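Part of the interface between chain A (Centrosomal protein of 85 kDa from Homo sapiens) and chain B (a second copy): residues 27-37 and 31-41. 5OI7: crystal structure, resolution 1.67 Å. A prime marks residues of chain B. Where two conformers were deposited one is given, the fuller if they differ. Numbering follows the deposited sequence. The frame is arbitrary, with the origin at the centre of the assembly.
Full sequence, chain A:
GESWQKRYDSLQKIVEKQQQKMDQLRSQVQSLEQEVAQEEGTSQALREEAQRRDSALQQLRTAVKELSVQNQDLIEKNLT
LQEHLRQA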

# COMPACT_ATOMS: atom_id res chain seq x y z
N SER A 27 -3.98 -22.59 15.98
CA SER A 27 -2.92 -21.63 16.28
C SER A 27 -2.30 -21.08 15.00
O SER A 27 -2.04 -19.87 14.90
CB SER A 27 -1.84 -22.27 17.15
OG SER A 27 -2.31 -22.47 18.47
N GLN A 28 -2.07 -21.94 14.01
CA GLN A 28 -1.55 -21.47 12.73
C GLN A 28 -2.51 -20.48 12.09
O GLN A 28 -2.09 -19.45 11.54
CB GLN A 28 -1.29 -22.65 11.80
CG GLN A 28 -0.63 -22.25 10.49
CD GLN A 28 -0.35 -23.44 9.59
OE1 GLN A 28 -0.79 -24.56 9.87
NE2 GLN A 28 0.38 -23.21 8.51
N VAL A 29 -3.81 -20.77 12.13
CA VAL A 29 -4.79 -19.86 11.55
C VAL A 29 -4.74 -18.51 12.26
O VAL A 29 -4.77 -17.45 11.62
CB VAL A 29 -6.20 -20.48 11.60
CG1 VAL A 29 -7.26 -19.41 11.38
CG2 VAL A 29 -6.33 -21.58 10.55
N GLN A 30 -4.66 -18.53 13.59
CA GLN A 30 -4.58 -17.27 14.34
C GLN A 30 -3.35 -16.47 13.93
O GLN A 30 -3.43 -15.26 13.72
CB GLN A 30 -4.56 -17.57 15.84
CG GLN A 30 -4.73 -16.36 16.73
CD GLN A 30 -4.99 -16.74 18.17
OE1 GLN A 30 -4.10 -17.20 18.87
NE2 GLN A 30 -6.23 -16.55 18.62
N SER A 31 -2.20 -17.14 13.81
CA SER A 31 -0.98 -16.46 13.36
C SER A 31 -1.15 -15.89 11.96
O SER A 31 -0.68 -14.78 11.68
CB SER A 31 0.21 -17.42 13.41
OG SER A 31 0.55 -17.74 14.75
N LEU A 32 -1.81 -16.63 11.07
CA LEU A 32 -2.01 -16.14 9.71
C LEU A 32 -3.01 -15.00 9.66
O LEU A 32 -2.89 -14.11 8.81
CB LEU A 32 -2.46 -17.29 8.80
CG LEU A 32 -1.34 -18.24 8.38
CD1 LEU A 32 -1.92 -19.52 7.77
CD2 LEU A 32 -0.41 -17.55 7.39
N GLU A 33 -4.01 -15.01 10.55
CA GLU A 33 -4.95 -13.89 10.60
C GLU A 33 -4.26 -12.62 11.10
O GLU A 33 -4.60 -11.52 10.66
CB GLU A 33 -6.15 -14.24 11.48
CG GLU A 33 -7.07 -15.27 10.85
CD GLU A 33 -8.21 -15.69 11.76
OE1 GLU A 33 -8.04 -15.64 13.00
OE2 GLU A 33 -9.28 -16.07 11.24
N GLN A 34 -3.29 -12.76 12.01
CA GLN A 34 -2.49 -11.61 12.41
C GLN A 34 -1.62 -11.12 11.26
O GLN A 34 -1.48 -9.90 11.05
CB GLN A 34 -1.62 -11.97 13.62
CG GLN A 34 -0.44 -11.03 13.87
CD GLN A 34 -0.85 -9.73 14.54
OE1 GLN A 34 -1.24 -9.72 15.71
NE2 GLN A 34 -0.77 -8.63 13.80
N GLU A 35 -1.04 -12.05 10.50
CA GLU A 35 -0.20 -11.67 9.37
C GLU A 35 -1.00 -10.94 8.30
O GLU A 35 -0.54 -9.94 7.74
CB GLU A 35 0.48 -12.91 8.80
CG GLU A 35 1.61 -12.65 7.83
CD GLU A 35 2.29 -13.94 7.40
OE1 GLU A 35 1.90 -15.01 7.92
OE2 GLU A 35 3.19 -13.90 6.54
N VAL A 36 -2.21 -11.42 8.01
CA VAL A 36 -3.09 -10.72 7.07
C VAL A 36 -3.41 -9.33 7.59
O VAL A 36 -3.34 -8.33 6.85
CB VAL A 36 -4.37 -11.53 6.82
CG1 VAL A 36 -5.36 -10.72 6.00
CG2 VAL A 36 -4.05 -12.84 6.12
N ALA A 37 -3.80 -9.23 8.86
CA ALA A 37 -4.21 -7.94 9.41
C ALA A 37 -3.07 -6.93 9.37
O ALA A 37 -3.28 -5.75 9.07
CB ALA A 37 -4.72 -8.12 10.84
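Chain B 31-41: SLEQEVAQEEG

Residues 31′ to 41′ of chain B are a stretch of a longer helix that runs alongside helix 27-37 of chain A, itself part of a longer helix, in the same direction. The N-to-C axes are inclined at 19° to each other, with a signed crossing angle of 19°, and approach to 9.0 Å. Backbone torsions in chain B stay between -58° and -69° in phi and between -32° and -49° in psi, and unbroken i to i+4 bonds, from Glu35′ N to Ser31′ O (2.9 Å) through Gly41′ N to Ala37′ O (3.1 Å), confirm the regular helix.

The register is in phase: like residues face each other. The CA atoms of Leu32 and Leu32′ lie 6.2 Å apart, those of Val36 and Val36′ 5.1 Å, so the backbones' CA atoms are nearer at the valine pair. There the side chains meet tightly, Val36 CG2 to Val36′ CG2 at 3.3 Å. Both valines have chi1 in the t well (172° and 171°), the usual choice on a helix, and this puts CG2 of each into the shared seam. The same methyl of Val36 also reaches Leu32′ O at 3.8 Å and Leu32′ CD2 at 3.9 Å.

Leu32′ has its CA-to-CB bond directed toward chain A and adopts m,t (-75°, 164°), nearly matching Leu32 (-77°, 166°). The backbone placement alone sets the CB atoms of Leu32 and Leu32′ 3.8 Å apart; the m,t rotamer, common for leucine on a helix, then carries the branched end of Leu32′ past that contact. Leu32′ thereby sits as a knob among Val29, Leu32, Glu33 and Val36: its CD1 lies 3.8 Å from Val29 CG1 and 3.8 Å from Glu33 CG. Its 95 Å² of covered surface is the largest share of any residue here, out of 480 Å² in total.

Glu33 and Glu33′ pack through their aliphatic parts. Glu33′ starts sideways, but m,t (-67°, 171°) extends it so that its CG lies 3.9 Å from Leu32 CD1 and its carboxylate nears Gln28. Gln28, extended in t,t, holds NE2 4.0 Å from Glu33′ OE2; a water bridges them, accepting from Gln28 NE2 at 3.0 Å and donating to Glu33′ OE2 at 2.8 Å.

Position 35 breaks the symmetry of side-chain conformation. Glu35 takes t,t (-167°, 176°), placing OE2 3.4 Å from Val36′ CG1, whereas Glu35′ takes m,t (-72°, -166°), with OE1 3.8 Å from Val36 CG1. Glu35 OE2 also comes within 4.4 Å of Glu40′ OE2, a proximity of like charges. No direct hydrogen bond joins the two stretches; contact rests on apolar packing and the water bridge.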

# COMPACT_ATOMS: atom_id res chain seq x y z
N SER B 31 -6.14 -20.56 2.27
CA SER B 31 -6.73 -19.30 1.82
C SER B 31 -6.04 -18.10 2.46
O SER B 31 -5.82 -17.08 1.80
CB SER B 31 -8.23 -19.28 2.12
OG SER B 31 -8.90 -20.31 1.41
N LEU B 32 -5.70 -18.21 3.75
CA LEU B 32 -5.04 -17.10 4.43
C LEU B 32 -3.63 -16.88 3.91
O LEU B 32 -3.19 -15.74 3.75
CB LEU B 32 -5.01 -17.35 5.94
CG LEU B 32 -6.34 -17.15 6.67
CD1 LEU B 32 -6.28 -17.79 8.05
CD2 LEU B 32 -6.65 -15.66 6.79
N GLU B 33 -2.90 -17.97 3.64
CA GLU B 33 -1.58 -17.82 3.03
C GLU B 33 -1.68 -17.09 1.70
O GLU B 33 -0.85 -16.22 1.38
CB GLU B 33 -0.93 -19.20 2.85
CG GLU B 33 -0.59 -19.89 4.17
CD GLU B 33 -0.14 -21.33 3.97
OE1 GLU B 33 -0.60 -21.97 3.00
OE2 GLU B 33 0.65 -21.82 4.80
N GLN B 34 -2.71 -17.41 0.90
CA GLN B 34 -2.92 -16.70 -0.36
C GLN B 34 -3.23 -15.23 -0.12
O GLN B 34 -2.73 -14.36 -0.83
CB GLN B 34 -4.05 -17.37 -1.15
CG GLN B 34 -4.53 -16.57 -2.35
CD GLN B 34 -5.66 -17.25 -3.09
OE1 GLN B 34 -6.83 -16.88 -2.95
NE2 GLN B 34 -5.32 -18.26 -3.88
N GLU B 35 -4.07 -14.93 0.89
CA GLU B 35 -4.40 -13.54 1.17
C GLU B 35 -3.16 -12.75 1.56
O GLU B 35 -2.98 -11.60 1.13
CB GLU B 35 -5.46 -13.44 2.26
CG GLU B 35 -6.84 -13.88 1.81
CD GLU B 35 -7.93 -13.47 2.78
OE1 GLU B 35 -7.61 -12.82 3.80
OE2 GLU B 35 -9.11 -13.80 2.52
N VAL B 36 -2.30 -13.34 2.40
CA VAL B 36 -1.05 -12.68 2.77
C VAL B 36 -0.21 -12.39 1.54
O VAL B 36 0.29 -11.27 1.35
CB VAL B 36 -0.28 -13.53 3.79
CG1 VAL B 36 1.11 -12.94 4.01
CG2 VAL B 36 -1.04 -13.61 5.11
N ALA B 37 -0.03 -13.39 0.68
CA ALA B 37 0.79 -13.21 -0.51
C ALA B 37 0.23 -12.10 -1.40
O ALA B 37 0.98 -11.25 -1.89
CB ALA B 37 0.89 -14.52 -1.29
N GLN B 38 -1.09 -12.09 -1.60
CA GLN B 38 -1.69 -11.05 -2.43
C GLN B 38 -1.51 -9.67 -1.80
O GLN B 38 -1.20 -8.70 -2.50
CB GLN B 38 -3.17 -11.35 -2.65
CG GLN B 38 -3.42 -12.61 -3.47
CD GLN B 38 -4.88 -13.01 -3.50
OE1 GLN B 38 -5.71 -12.46 -2.77
NE2 GLN B 38 -5.21 -13.98 -4.34
N GLU B 39 -1.70 -9.56 -0.48
CA GLU B 39 -1.56 -8.27 0.18
C GLU B 39 -0.12 -7.79 0.18
O GLU B 39 0.13 -6.58 0.13
CB GLU B 39 -2.09 -8.35 1.61
CG GLU B 39 -2.43 -6.99 2.20
CD GLU B 39 -3.51 -6.27 1.40
OE1 GLU B 39 -4.40 -6.96 0.84
OE2 GLU B 39 -3.47 -5.03 1.33
N GLU B 40 0.84 -8.72 0.22
CA GLU B 40 2.24 -8.34 0.11
C GLU B 40 2.54 -7.77 -1.27
O GLU B 40 3.31 -6.80 -1.40
CB GLU B 40 3.14 -9.54 0.41
CG GLU B 40 3.11 -9.97 1.87
CD GLU B 40 3.92 -11.23 2.14
OE1 GLU B 40 3.91 -12.14 1.29
OE2 GLU B 40 4.56 -11.30 3.21
N GLY B 41 1.94 -8.34 -2.31
CA GLY B 41 2.07 -7.75 -3.63
C GLY B 41 1.50 -6.34 -3.69
O GLY B 41 2.07 -5.46 -4.33
O HOH W 1 0.63 -24.42 5.78